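Local coordinates for uncharacterized protein BAD_0989 (Bifidobacterium adolescentis ATCC 15703, PDB 3CYM) that is uncharacterised but probably binds nucleic acid and acts as a 3'-5' exonuclease of the RNase D type, at residues F27-Y30 with C31-A35; G191-E194 with W195-E198; M228-R231 with Q232-A235; Y303-I306 with Q307-I310; L366-V369 with R370-V373. One frame throughout, in Å; residues are numbered along the deposited sequence.

Interaction 1 (F27-Y30 with C31-A35)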
loop_
_atom_site.group_PDB
_atom_site.type_symbol
_atom_site.label_atom_id
_atom_site.label_comp_id
_atom_site.label_asym_id
_atom_site.label_seq_id
_atom_site.Cartn_x
_atom_site.Cartn_y
_atom_site.Cartn_z
ATOM N N PHE A 27 23.643 9.621 12.206
ATOM C CA PHE A 27 22.305 9.425 12.769
ATOM C C PHE A 27 22.067 10.232 14.054
ATOM O O PHE A 27 21.025 10.884 14.196
ATOM C CB PHE A 27 22.055 7.930 13.022
ATOM C CG PHE A 27 20.725 7.634 13.661
ATOM C CD1 PHE A 27 19.568 7.571 12.887
ATOM C CD2 PHE A 27 20.628 7.410 15.039
ATOM C CE1 PHE A 27 18.336 7.302 13.469
ATOM C CE2 PHE A 27 19.397 7.148 15.636
ATOM C CZ PHE A 27 18.245 7.088 14.849
ATOM N N ARG A 28 23.023 10.172 14.989
ATOM C CA ARG A 28 22.940 10.928 16.235
ATOM C C ARG A 28 22.979 12.430 15.957
ATOM O O ARG A 28 22.403 13.210 16.707
ATOM C CB ARG A 28 24.066 10.567 17.217
ATOM C CG ARG A 28 24.302 9.076 17.480
ATOM C CD ARG A 28 23.281 8.423 18.415
ATOM N NE ARG A 28 23.709 8.401 19.820
ATOM C CZ ARG A 28 23.126 9.089 20.808
ATOM N NH1 ARG A 28 22.078 9.871 20.565
ATOM N NH2 ARG A 28 23.593 8.995 22.050
ATOM N N ASP A 29 23.662 12.823 14.883
ATOM C CA ASP A 29 23.733 14.231 14.490
ATOM C C ASP A 29 22.402 14.742 13.947
ATOM O O ASP A 29 21.960 15.838 14.310
ATOM C CB ASP A 29 24.841 14.476 13.454
ATOM C CG ASP A 29 24.932 15.943 13.031
ATOM O OD1 ASP A 29 24.979 16.825 13.921
ATOM O OD2 ASP A 29 24.952 16.219 11.812
ATOM N N TYR A 30 21.775 13.954 13.076
ATOM C CA TYR A 30 20.483 14.329 12.503
ATOM C C TYR A 30 19.389 14.365 13.556
ATOM O O TYR A 30 18.565 15.263 13.540
ATOM C CB TYR A 30 20.079 13.419 11.335
ATOM C CG TYR A 30 18.896 13.959 10.558
ATOM C CD1 TYR A 30 19.003 15.138 9.829
ATOM C CD2 TYR A 30 17.665 13.297 10.559
ATOM C CE1 TYR A 30 17.925 15.647 9.113
ATOM C CE2 TYR A 30 16.581 13.803 9.839
ATOM C CZ TYR A 30 16.719 14.979 9.126
ATOM O OH TYR A 30 15.655 15.496 8.425
ATOM N N CYS A 31 19.404 13.405 14.479
ATOM C CA CYS A 31 18.470 13.401 15.609
ATOM C C CYS A 31 18.550 14.664 16.465
ATOM O O CYS A 31 17.521 15.209 16.854
ATOM C CB CYS A 31 18.680 12.162 16.475
ATOM S SG CYS A 31 18.034 10.648 15.731
ATOM N N SER A 32 19.770 15.120 16.747
ATOM C CA SER A 32 20.022 16.390 17.449
ATOM C C SER A 32 19.445 17.598 16.725
ATOM O O SER A 32 18.851 18.487 17.347
ATOM C CB SER A 32 21.526 16.601 17.626
ATOM O OG SER A 32 21.983 15.954 18.794
ATOM N N GLU A 33 19.634 17.624 15.407
ATOM C CA GLU A 33 19.093 18.684 14.556
ATOM C C GLU A 33 17.565 18.661 14.516
ATOM O O GLU A 33 16.923 19.712 14.457
ATOM C CB GLU A 33 19.672 18.571 13.148
ATOM C CG GLU A 33 21.165 18.832 13.085
ATOM C CD GLU A 33 21.513 20.269 13.388
ATOM O OE1 GLU A 33 22.220 20.519 14.392
ATOM O OE2 GLU A 33 21.062 21.149 12.624
ATOM N N LEU A 34 16.991 17.458 14.554
ATOM C CA LEU A 34 15.541 17.287 14.633
ATOM C C LEU A 34 14.988 17.732 15.973
ATOM O O LEU A 34 13.860 18.199 16.048
ATOM C CB LEU A 34 15.147 15.832 14.402
ATOM C CG LEU A 34 15.243 15.263 12.984
ATOM C CD1 LEU A 34 14.731 13.847 12.998
ATOM C CD2 LEU A 34 14.485 16.095 11.954
ATOM N N ALA A 35 15.793 17.568 17.023
ATOM C CA ALA A 35 15.420 17.944 18.382
ATOM C C ALA A 35 15.477 19.455 18.535
ATOM O O ALA A 35 14.722 20.038 19.318
ATOM C CB ALA A 35 16.342 17.259 19.384
HETATM O O HOH W 1 24.579 19.193 14.719
#

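Interaction 2 (G191-E194 with W195-E198)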
loop_
_atom_site.group_PDB
_atom_site.type_symbol
_atom_site.label_atom_id
_atom_site.label_comp_id
_atom_site.label_asym_id
_atom_site.label_seq_id
_atom_site.Cartn_x
_atom_site.Cartn_y
_atom_site.Cartn_z
ATOM N N GLY A 191 -14.586 24.219 5.281
ATOM C CA GLY A 191 -15.257 23.715 6.471
ATOM C C GLY A 191 -15.135 22.211 6.647
ATOM O O GLY A 191 -16.046 21.578 7.191
ATOM N N LYS A 192 -14.016 21.647 6.186
ATOM C CA LYS A 192 -13.762 20.204 6.264
ATOM C C LYS A 192 -12.608 19.818 7.210
ATOM O O LYS A 192 -12.187 18.659 7.222
ATOM C CB LYS A 192 -13.529 19.609 4.862
ATOM C CG LYS A 192 -14.621 19.957 3.855
ATOM C CD LYS A 192 -14.479 19.184 2.568
ATOM C CE LYS A 192 -15.657 19.459 1.663
ATOM N NZ LYS A 192 -15.351 19.097 0.265
ATOM N N MET A 193 -12.125 20.776 8.013
ATOM C CA MET A 193 -10.951 20.568 8.876
ATOM C C MET A 193 -11.163 19.490 9.946
ATOM O O MET A 193 -10.259 18.695 10.194
ATOM C CB MET A 193 -10.447 21.893 9.478
ATOM C CG MET A 193 -9.017 21.890 10.074
ATOM S SD MET A 193 -7.568 21.433 9.041
ATOM C CE MET A 193 -7.214 19.806 9.679
ATOM N N GLU A 194 -12.351 19.427 10.551
ATOM C CA GLU A 194 -12.601 18.365 11.535
ATOM C C GLU A 194 -12.845 16.995 10.887
ATOM O O GLU A 194 -12.573 15.960 11.500
ATOM C CB GLU A 194 -13.682 18.718 12.577
ATOM C CG GLU A 194 -14.928 19.431 12.070
ATOM C CD GLU A 194 -14.789 20.946 12.070
ATOM O OE1 GLU A 194 -15.246 21.588 11.097
ATOM O OE2 GLU A 194 -14.226 21.494 13.040
ATOM N N TRP A 195 -13.332 17.002 9.647
ATOM C CA TRP A 195 -13.462 15.783 8.851
ATOM C C TRP A 195 -12.063 15.254 8.601
ATOM O O TRP A 195 -11.799 14.077 8.831
ATOM C CB TRP A 195 -14.086 16.079 7.491
ATOM C CG TRP A 195 -15.524 16.482 7.455
ATOM C CD1 TRP A 195 -16.328 16.824 8.503
ATOM C CD2 TRP A 195 -16.316 16.624 6.275
ATOM N NE1 TRP A 195 -17.578 17.155 8.049
ATOM C CE2 TRP A 195 -17.599 17.038 6.682
ATOM C CE3 TRP A 195 -16.063 16.434 4.906
ATOM C CZ2 TRP A 195 -18.637 17.266 5.770
ATOM C CZ3 TRP A 195 -17.096 16.649 4.000
ATOM C CH2 TRP A 195 -18.364 17.067 4.437
ATOM N N ALA A 196 -11.184 16.149 8.137
ATOM C CA ALA A 196 -9.763 15.862 7.923
ATOM C C ALA A 196 -9.112 15.255 9.163
ATOM O O ALA A 196 -8.580 14.142 9.097
ATOM C CB ALA A 196 -9.025 17.109 7.477
ATOM N N GLN A 197 -9.203 15.964 10.291
ATOM C CA GLN A 197 -8.646 15.482 11.555
ATOM C C GLN A 197 -9.097 14.062 11.944
ATOM O O GLN A 197 -8.255 13.231 12.307
ATOM C CB GLN A 197 -8.917 16.487 12.685
ATOM C CG GLN A 197 -8.062 16.285 13.938
ATOM C CD GLN A 197 -6.593 16.024 13.612
ATOM O OE1 GLN A 197 -5.941 16.814 12.925
ATOM N NE2 GLN A 197 -6.071 14.912 14.110
ATOM N N GLU A 198 -10.401 13.781 11.829
ATOM C CA GLU A 198 -10.961 12.435 12.088
ATOM C C GLU A 198 -10.410 11.363 11.142
ATOM O O GLU A 198 -10.241 10.197 11.531
ATOM C CB GLU A 198 -12.489 12.446 11.966
ATOM C CG GLU A 198 -13.235 13.063 13.135
ATOM C CD GLU A 198 -14.734 12.784 13.096
ATOM O OE1 GLU A 198 -15.514 13.670 13.504
ATOM O OE2 GLU A 198 -15.138 11.682 12.665
#

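Interaction 3 (M228-R231 with Q232-A235)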
loop_
_atom_site.group_PDB
_atom_site.type_symbol
_atom_site.label_atom_id
_atom_site.label_comp_id
_atom_site.label_asym_id
_atom_site.label_seq_id
_atom_site.Cartn_x
_atom_site.Cartn_y
_atom_site.Cartn_z
ATOM N N MET A 228 -9.873 -23.542 -10.781
ATOM C CA MET A 228 -10.788 -23.582 -9.622
ATOM C C MET A 228 -11.790 -24.743 -9.542
ATOM O O MET A 228 -12.280 -25.054 -8.462
ATOM C CB MET A 228 -11.523 -22.248 -9.480
ATOM C CG MET A 228 -10.940 -21.336 -8.410
ATOM S SD MET A 228 -11.335 -19.592 -8.665
ATOM C CE MET A 228 -13.133 -19.602 -8.677
ATOM N N ARG A 229 -12.082 -25.386 -10.668
ATOM C CA ARG A 229 -12.922 -26.593 -10.679
ATOM C C ARG A 229 -12.170 -27.824 -10.162
ATOM O O ARG A 229 -12.779 -28.815 -9.757
ATOM C CB ARG A 229 -13.446 -26.858 -12.096
ATOM C CG ARG A 229 -12.352 -27.163 -13.140
ATOM C CD ARG A 229 -12.561 -26.352 -14.406
ATOM N NE ARG A 229 -12.373 -24.924 -14.157
ATOM C CZ ARG A 229 -13.159 -23.961 -14.637
ATOM N NH1 ARG A 229 -12.900 -22.695 -14.344
ATOM N NH2 ARG A 229 -14.210 -24.259 -15.396
ATOM N N ASP A 230 -10.844 -27.745 -10.178
ATOM C CA ASP A 230 -9.972 -28.879 -9.926
ATOM C C ASP A 230 -9.263 -28.673 -8.589
ATOM O O ASP A 230 -8.307 -27.896 -8.490
ATOM C CB ASP A 230 -8.977 -28.998 -11.091
ATOM C CG ASP A 230 -8.125 -30.257 -11.038
ATOM O OD1 ASP A 230 -8.199 -31.026 -10.052
ATOM O OD2 ASP A 230 -7.359 -30.469 -12.006
ATOM N N ARG A 231 -9.737 -29.380 -7.569
ATOM C CA ARG A 231 -9.224 -29.217 -6.206
ATOM C C ARG A 231 -7.824 -29.805 -6.003
ATOM O O ARG A 231 -7.088 -29.341 -5.132
ATOM C CB ARG A 231 -10.214 -29.768 -5.173
ATOM C CG ARG A 231 -11.651 -29.302 -5.416
ATOM C CD ARG A 231 -12.511 -29.258 -4.156
ATOM N NE ARG A 231 -12.521 -30.524 -3.428
ATOM C CZ ARG A 231 -12.259 -30.650 -2.130
ATOM N NH1 ARG A 231 -11.975 -29.585 -1.393
ATOM N NH2 ARG A 231 -12.293 -31.850 -1.563
ATOM N N GLN A 232 -7.456 -30.806 -6.807
ATOM C CA GLN A 232 -6.086 -31.338 -6.801
ATOM C C GLN A 232 -5.099 -30.342 -7.410
ATOM O O GLN A 232 -3.964 -30.233 -6.953
ATOM C CB GLN A 232 -5.983 -32.693 -7.511
ATOM C CG GLN A 232 -4.673 -33.436 -7.199
ATOM C CD GLN A 232 -4.581 -34.818 -7.814
ATOM O OE1 GLN A 232 -3.895 -35.690 -7.279
ATOM N NE2 GLN A 232 -5.264 -35.029 -8.937
ATOM N N ALA A 233 -5.544 -29.621 -8.437
ATOM C CA ALA A 233 -4.766 -28.526 -9.013
ATOM C C ALA A 233 -4.609 -27.408 -7.995
ATOM O O ALA A 233 -3.543 -26.815 -7.878
ATOM C CB ALA A 233 -5.428 -28.004 -10.270
ATOM N N LEU A 234 -5.673 -27.151 -7.244
ATOM C CA LEU A 234 -5.656 -26.133 -6.204
ATOM C C LEU A 234 -4.711 -26.502 -5.070
ATOM O O LEU A 234 -4.032 -25.633 -4.542
ATOM C CB LEU A 234 -7.072 -25.847 -5.703
ATOM C CG LEU A 234 -7.956 -25.082 -6.701
ATOM C CD1 LEU A 234 -9.413 -25.020 -6.237
ATOM C CD2 LEU A 234 -7.415 -23.678 -6.980
ATOM N N ALA A 235 -4.632 -27.793 -4.745
ATOM C CA ALA A 235 -3.644 -28.312 -3.792
ATOM C C ALA A 235 -2.206 -28.110 -4.282
ATOM O O ALA A 235 -1.309 -27.861 -3.484
ATOM C CB ALA A 235 -3.895 -29.771 -3.513
#

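Interaction 4 (Y303-I306 with Q307-I310)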
loop_
_atom_site.group_PDB
_atom_site.type_symbol
_atom_site.label_atom_id
_atom_site.label_comp_id
_atom_site.label_asym_id
_atom_site.label_seq_id
_atom_site.Cartn_x
_atom_site.Cartn_y
_atom_site.Cartn_z
ATOM N N TYR A 303 19.486 -10.086 -9.948
ATOM C CA TYR A 303 18.940 -11.122 -9.077
ATOM C C TYR A 303 19.105 -12.531 -9.624
ATOM O O TYR A 303 18.705 -13.498 -8.968
ATOM C CB TYR A 303 17.472 -10.824 -8.753
ATOM C CG TYR A 303 17.328 -9.626 -7.838
ATOM C CD1 TYR A 303 17.272 -9.793 -6.458
ATOM C CD2 TYR A 303 17.293 -8.325 -8.349
ATOM C CE1 TYR A 303 17.167 -8.705 -5.609
ATOM C CE2 TYR A 303 17.178 -7.228 -7.508
ATOM C CZ TYR A 303 17.119 -7.428 -6.139
ATOM O OH TYR A 303 17.002 -6.357 -5.288
ATOM N N ALA A 304 19.710 -12.637 -10.810
ATOM C CA ALA A 304 19.983 -13.934 -11.453
ATOM C C ALA A 304 20.737 -14.957 -10.590
ATOM O O ALA A 304 20.317 -16.112 -10.556
ATOM C CB ALA A 304 20.653 -13.759 -12.812
ATOM N N PRO A 305 21.831 -14.549 -9.884
ATOM C CA PRO A 305 22.489 -15.523 -8.994
ATOM C C PRO A 305 21.638 -16.078 -7.849
ATOM O O PRO A 305 21.893 -17.191 -7.392
ATOM C CB PRO A 305 23.676 -14.734 -8.433
ATOM C CG PRO A 305 23.945 -13.694 -9.462
ATOM C CD PRO A 305 22.577 -13.273 -9.886
ATOM N N ILE A 306 20.647 -15.314 -7.391
ATOM C CA ILE A 306 19.682 -15.813 -6.405
ATOM C C ILE A 306 18.686 -16.742 -7.103
ATOM O O ILE A 306 18.338 -17.800 -6.578
ATOM C CB ILE A 306 18.955 -14.661 -5.627
ATOM C CG1 ILE A 306 19.907 -13.971 -4.650
ATOM C CG2 ILE A 306 17.790 -15.190 -4.800
ATOM C CD1 ILE A 306 20.591 -12.743 -5.196
ATOM N N GLN A 307 18.244 -16.352 -8.298
ATOM C CA GLN A 307 17.310 -17.175 -9.063
ATOM C C GLN A 307 17.901 -18.553 -9.365
ATOM O O GLN A 307 17.214 -19.558 -9.210
ATOM C CB GLN A 307 16.906 -16.484 -10.357
ATOM C CG GLN A 307 16.046 -15.269 -10.177
ATOM C CD GLN A 307 15.791 -14.580 -11.491
ATOM O OE1 GLN A 307 16.702 -14.008 -12.089
ATOM N NE2 GLN A 307 14.549 -14.627 -11.954
ATOM N N ARG A 308 19.180 -18.582 -9.755
ATOM C CA ARG A 308 19.926 -19.808 -10.067
ATOM C C ARG A 308 20.113 -20.703 -8.845
ATOM O O ARG A 308 20.393 -21.890 -8.973
ATOM C CB ARG A 308 21.323 -19.475 -10.618
ATOM C CG ARG A 308 21.381 -18.724 -11.944
ATOM C CD ARG A 308 22.826 -18.602 -12.420
ATOM N NE ARG A 308 23.183 -17.232 -12.797
ATOM C CZ ARG A 308 24.100 -16.496 -12.172
ATOM N NH1 ARG A 308 24.782 -16.995 -11.145
ATOM N NH2 ARG A 308 24.350 -15.260 -12.582
ATOM N N LYS A 309 20.001 -20.113 -7.653
ATOM C CA LYS A 309 20.224 -20.838 -6.393
ATOM C C LYS A 309 19.055 -21.776 -6.087
ATOM O O LYS A 309 19.191 -22.746 -5.348
ATOM C CB LYS A 309 20.402 -19.848 -5.242
ATOM C CG LYS A 309 21.514 -20.184 -4.274
ATOM C CD LYS A 309 22.712 -19.250 -4.464
ATOM C CE LYS A 309 22.529 -17.952 -3.679
ATOM N NZ LYS A 309 23.608 -16.952 -3.970
ATOM N N ILE A 310 17.897 -21.464 -6.653
ATOM C CA ILE A 310 16.725 -22.311 -6.528
ATOM C C ILE A 310 16.572 -23.121 -7.816
ATOM O O ILE A 310 16.450 -22.563 -8.905
ATOM C CB ILE A 310 15.488 -21.466 -6.147
ATOM C CG1 ILE A 310 15.590 -21.090 -4.672
ATOM C CG2 ILE A 310 14.210 -22.235 -6.352
ATOM C CD1 ILE A 310 15.584 -19.621 -4.414
HETATM O O HOH W 2 23.986 -18.699 -8.392
#

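Interaction 5 (L366-V369 with R370-V373)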
loop_
_atom_site.group_PDB
_atom_site.type_symbol
_atom_site.label_atom_id
_atom_site.label_comp_id
_atom_site.label_asym_id
_atom_site.label_seq_id
_atom_site.Cartn_x
_atom_site.Cartn_y
_atom_site.Cartn_z
ATOM N N LEU A 366 -30.567 -0.518 -2.238
ATOM C CA LEU A 366 -29.186 -0.043 -2.381
ATOM C C LEU A 366 -29.066 1.148 -3.323
ATOM O O LEU A 366 -28.351 2.101 -3.017
ATOM C CB LEU A 366 -28.257 -1.173 -2.834
ATOM C CG LEU A 366 -26.765 -0.886 -3.070
ATOM C CD1 LEU A 366 -25.999 -0.515 -1.795
ATOM C CD2 LEU A 366 -26.112 -2.060 -3.761
ATOM N N ASN A 367 -29.770 1.093 -4.453
ATOM C CA ASN A 367 -29.735 2.179 -5.427
ATOM C C ASN A 367 -30.343 3.478 -4.894
ATOM O O ASN A 367 -29.830 4.556 -5.188
ATOM C CB ASN A 367 -30.365 1.757 -6.758
ATOM C CG ASN A 367 -29.485 0.799 -7.543
ATOM O OD1 ASN A 367 -28.296 0.642 -7.255
ATOM N ND2 ASN A 367 -30.067 0.151 -8.543
ATOM N N ARG A 368 -31.409 3.363 -4.096
ATOM C CA ARG A 368 -31.944 4.500 -3.331
ATOM C C ARG A 368 -30.911 5.057 -2.335
ATOM O O ARG A 368 -30.760 6.268 -2.216
ATOM C CB ARG A 368 -33.247 4.134 -2.601
ATOM C CG ARG A 368 -34.439 3.850 -3.525
ATOM C CD ARG A 368 -35.786 4.088 -2.838
ATOM N NE ARG A 368 -35.930 3.342 -1.587
ATOM C CZ ARG A 368 -36.487 2.133 -1.481
ATOM N NH1 ARG A 368 -36.958 1.509 -2.550
ATOM N NH2 ARG A 368 -36.570 1.544 -0.297
ATOM N N VAL A 369 -30.197 4.169 -1.647
ATOM C CA VAL A 369 -29.112 4.562 -0.730
ATOM C C VAL A 369 -27.947 5.239 -1.471
ATOM O O VAL A 369 -27.481 6.307 -1.061
ATOM C CB VAL A 369 -28.635 3.344 0.112
ATOM C CG1 VAL A 369 -27.269 3.585 0.778
ATOM C CG2 VAL A 369 -29.691 2.992 1.133
ATOM N N ARG A 370 -27.513 4.622 -2.568
ATOM C CA ARG A 370 -26.447 5.148 -3.425
ATOM C C ARG A 370 -26.740 6.536 -3.993
ATOM O O ARG A 370 -25.835 7.367 -4.049
ATOM C CB ARG A 370 -26.156 4.193 -4.579
ATOM C CG ARG A 370 -25.302 2.996 -4.213
ATOM C CD ARG A 370 -25.456 1.932 -5.266
ATOM N NE ARG A 370 -24.411 2.001 -6.279
ATOM C CZ ARG A 370 -24.541 1.583 -7.534
ATOM N NH1 ARG A 370 -25.684 1.069 -7.977
ATOM N NH2 ARG A 370 -23.513 1.689 -8.356
ATOM N N LYS A 371 -27.983 6.780 -4.426
ATOM C CA LYS A 371 -28.315 8.103 -4.954
ATOM C C LYS A 371 -28.401 9.153 -3.846
ATOM O O LYS A 371 -28.146 10.327 -4.100
ATOM C CB LYS A 371 -29.559 8.106 -5.867
ATOM C CG LYS A 371 -30.884 7.750 -5.223
ATOM C CD LYS A 371 -32.056 8.214 -6.084
ATOM C CE LYS A 371 -33.363 7.479 -5.745
ATOM N NZ LYS A 371 -33.416 6.089 -6.293
ATOM N N ALA A 372 -28.715 8.717 -2.627
ATOM C CA ALA A 372 -28.784 9.595 -1.467
ATOM C C ALA A 372 -27.373 10.024 -1.054
ATOM O O ALA A 372 -27.129 11.199 -0.763
ATOM C CB ALA A 372 -29.509 8.902 -0.325
ATOM N N VAL A 373 -26.446 9.071 -1.074
ATOM C CA VAL A 373 -25.048 9.340 -0.760
ATOM C C VAL A 373 -24.391 10.193 -1.866
ATOM O O VAL A 373 -23.623 11.107 -1.560
ATOM C CB VAL A 373 -24.287 8.029 -0.441
ATOM C CG1 VAL A 373 -22.809 8.272 -0.241
ATOM C CG2 VAL A 373 -24.870 7.391 0.817
#

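Interaction 1 (F27-Y30 with C31-A35)
C31 lays its sulfur over one face of the F27 ring, one helical turn back. SG lies 3.9 Å from the ring centroid, set off toward the rim, and its nearest ring atom is F27 CZ. This is a Cys sulfur-aromatic contact. Two torsions build it. F27 holds CG opposite its own backbone N (chi1 177°), while C31 keeps SG beside its backbone N (chi1 -75°). These torsions bring the end of the F27 ring, around CZ, up to the C31 sulfur. The ring of F27 also meets W84 edge-to-face.

Y30 and L34 form a second i/i+4 pair. L34 presents its branch point: CG sits 4.1 Å from the Y30 ring centroid, over the face, in a CH-pi contact. The two methyls touch one side of the ring, with L34 CD1 3.7 Å from Y30 CE2 and L34 CD2 near CZ and OH. The hydroxyl of Y30 reaches past the leucine and bonds to G68 O.

Both pairs lie on helix 24-35 of the exonuclease domain, which has an RNase H-like fold. They are on its buried flank, where F27 and L34 also touch helix 84-91. The backbone bonds are regular i to i+4 bonds, such as C31 N to F27 O at 3.0 Å.

The other flank is polar. D29 and E33 do not touch through their carboxylates, since D29 OD1 and E33 OE1 stay 4.6 Å apart. A water bridges them, donating to D29 OD1 at 2.5 Å and to E33 OE1 at 2.7 Å. Its two protons probably ease the repulsion between like charges.

Interaction 2 (G191-E194 with W195-E198)
K192 puts CG beside its backbone N (chi1 -52°) and then runs extended, while W195 turns its ring back toward the helix start (chi1 -69°). The lysine chain thus crosses one face of the indole. K192 is the N-cap residue of helix 193-207. G191 before it, with positive phi, ends the preceding helix in a Schellman motif, so the contact sits at a tight helix-to-helix junction.

The methylenes of K192 do the touching. CG stands 3.9 Å above the indole plane, toward the rim, and CD is 3.9 Å from W195 CZ3. The ammonium goes further: NZ is hydrogen-bonded to L127 O, T380 O and Q190 OE1. An alanine at K192 is likely to leave these carbonyl oxygens without their donor and to uncover the benzo part of the indole. W195 also stacks on W419 of helix 418-433, so the ring links the helix start to the C-terminal domain.

M193 bends at chi2 and chi3, and its methyl comes back to the helix at A196. The backbone closes the first turn: A196 N donates to K192 O at 2.9 Å with an N-H...O angle of 170°, and M193 CE rests 3.9 Å from A196 CB.

Interaction 3 (M228-R231 with Q232-A235)
The carboxylate of D230 is the flat group here, and A233 meets it with both its N-H and its methyl. OD1 takes two backbone N-H groups, both weakly: A233 N at 3.4 Å and Q232 N at 3.3 Å. The A233 methyl, CB, lies 3.6 Å from D230 OD2. That second oxygen forms a salt bridge with K271, so both ends of the carboxylate are engaged.

D230 is the N-cap of helix 231-250. Its CG stands opposite the backbone N (chi1 -172°), which swings the carboxylate forward over the first turn. The negative charge probably also suits the positive end of the helix dipole. The main chain joins in, with L234 N donating to D230 O at 3.0 Å. A235 N continues the pattern to R231 O at 2.9 Å.

L234 packs back toward the loop. Its CD1 is 3.6 Å from M228 O, and CD2 makes a loose apolar contact with M228 CG.

The cap lies where the loop after helix 193-207 enters the first helix of the HRDC domain. Q232 reaches K271 and W330, A233 touches V227, and M228 rests on M219, so loop residues touch the start of helix 231-250, which follows helix 193-207 in the chain.

Interaction 4 (Y303-I306 with Q307-I310)
Q307 folds its side chain back along the turn that starts at Y303. CG lies beside the backbone N (chi1 -69°) and the chain then runs extended, which brings OE1 to 3.3 Å from A304 CA. This is the tight, buried half of the contact. Q307 CG also lies 3.4 Å from Y303 O, the same carbonyl that accepts from Q307 N in the carbonyl plane. The amide is held at both ends from outside: OE1 accepts from R287, and NE2 donates to L257 O and V288 O. A leucine in place of Q307 would probably leave the two carbonyls without a donor and the R287 guanidinium without this acceptor. Y303 is buried too, and its hydroxyl bonds to D155 and R52.

The segments form the short helix 304-307 and the type I beta turn Q307-I310 that follows it. R308 N donates to A304 O at 2.8 Å. K309 N then turns to I306 O at 3.0 Å, an i to i+3 bond with the donor well above the carbonyl plane.

The solvent side is looser. R308 bends at chi3 and lays one guanidinium face over P305, with P305 CA 3.5 Å above the plane. P305 CG lies 3.5 Å from R308 NH2. A water donates to P305 O at 2.8 Å and accepts weakly from R308 NH1. R308 was modelled in two conformers, so the details of this side are doubtful.

The chemistry implies an inner amide that joins this helix end to helix 255-258 and to R287 and V288, and an outer, exposed arginine that packs on P305 and makes a weak water bond.

Interaction 5 (L366-V369 with R370-V373)
Helix 360-380 of the C-terminal HRDC-like domain carries this contact, and a side-chain hydrogen bond joins N367 to R370. N367 OD1 accepts from R370 NH1 at 2.7 Å, with an N-H...O angle of 145°. The oxygen lies at the guanidinium edge, in its plane, while the donor is tilted from the plane of the amide carbonyl. Amide and guanidinium are turned 40° against each other. The two side chains run alongside one another and point the same way.

R370 reaches this position by bending at chi3 (95°), which turns the guanidinium toward N367. On the way its chain crosses L366, where R370 CD touches L366 CG at 3.8 Å. The aliphatic part of the arginine thus rests on a buried leucine, and the charged end lies at the surface. R370 N is also bonded to L366 O, at 2.7 Å.

The domain is helical, and the inner flank of this helix faces its other helices. V369 packs on V428 and I432 of helix 418-433 and on L393 of helix 390-397. V373, one turn later, touches V428 and L393. Between themselves the valines meet loosely, V369 CG1 lying 4.5 Å from V373 CG2. L366 adds C397 and W355.

R368 and K371 lie together on another part of the helix surface. K371 NZ comes near R368 CG, a placement that is doubtful because the lysine was modelled twice. The guanidinium of R368 is engaged elsewhere: NE donates to A431 O and NH2 to I432 O, near the end of helix 418-433.

Overall arrangement
All five contacts are local, and each combines buried and exposed residues. Interactions 1 and 5 lie within helices 24-35 and 360-380, on opposite sides of the chain's centre. Interaction 1 buries aromatic contacts, whereas interaction 5 buries aliphatic chains and adds an amide-arginine bond at the surface. Interactions 2 and 3 are helix starts, but a lysine holds the N-cap position in one and a capping aspartate in the other. Interaction 4 is a helix end running into a turn. Interactions 2 and 5 come nearest, about 10 Å between closest atoms, and both reach helix 418-433. Interactions 3 and 4 are about 29 Å apart between centres.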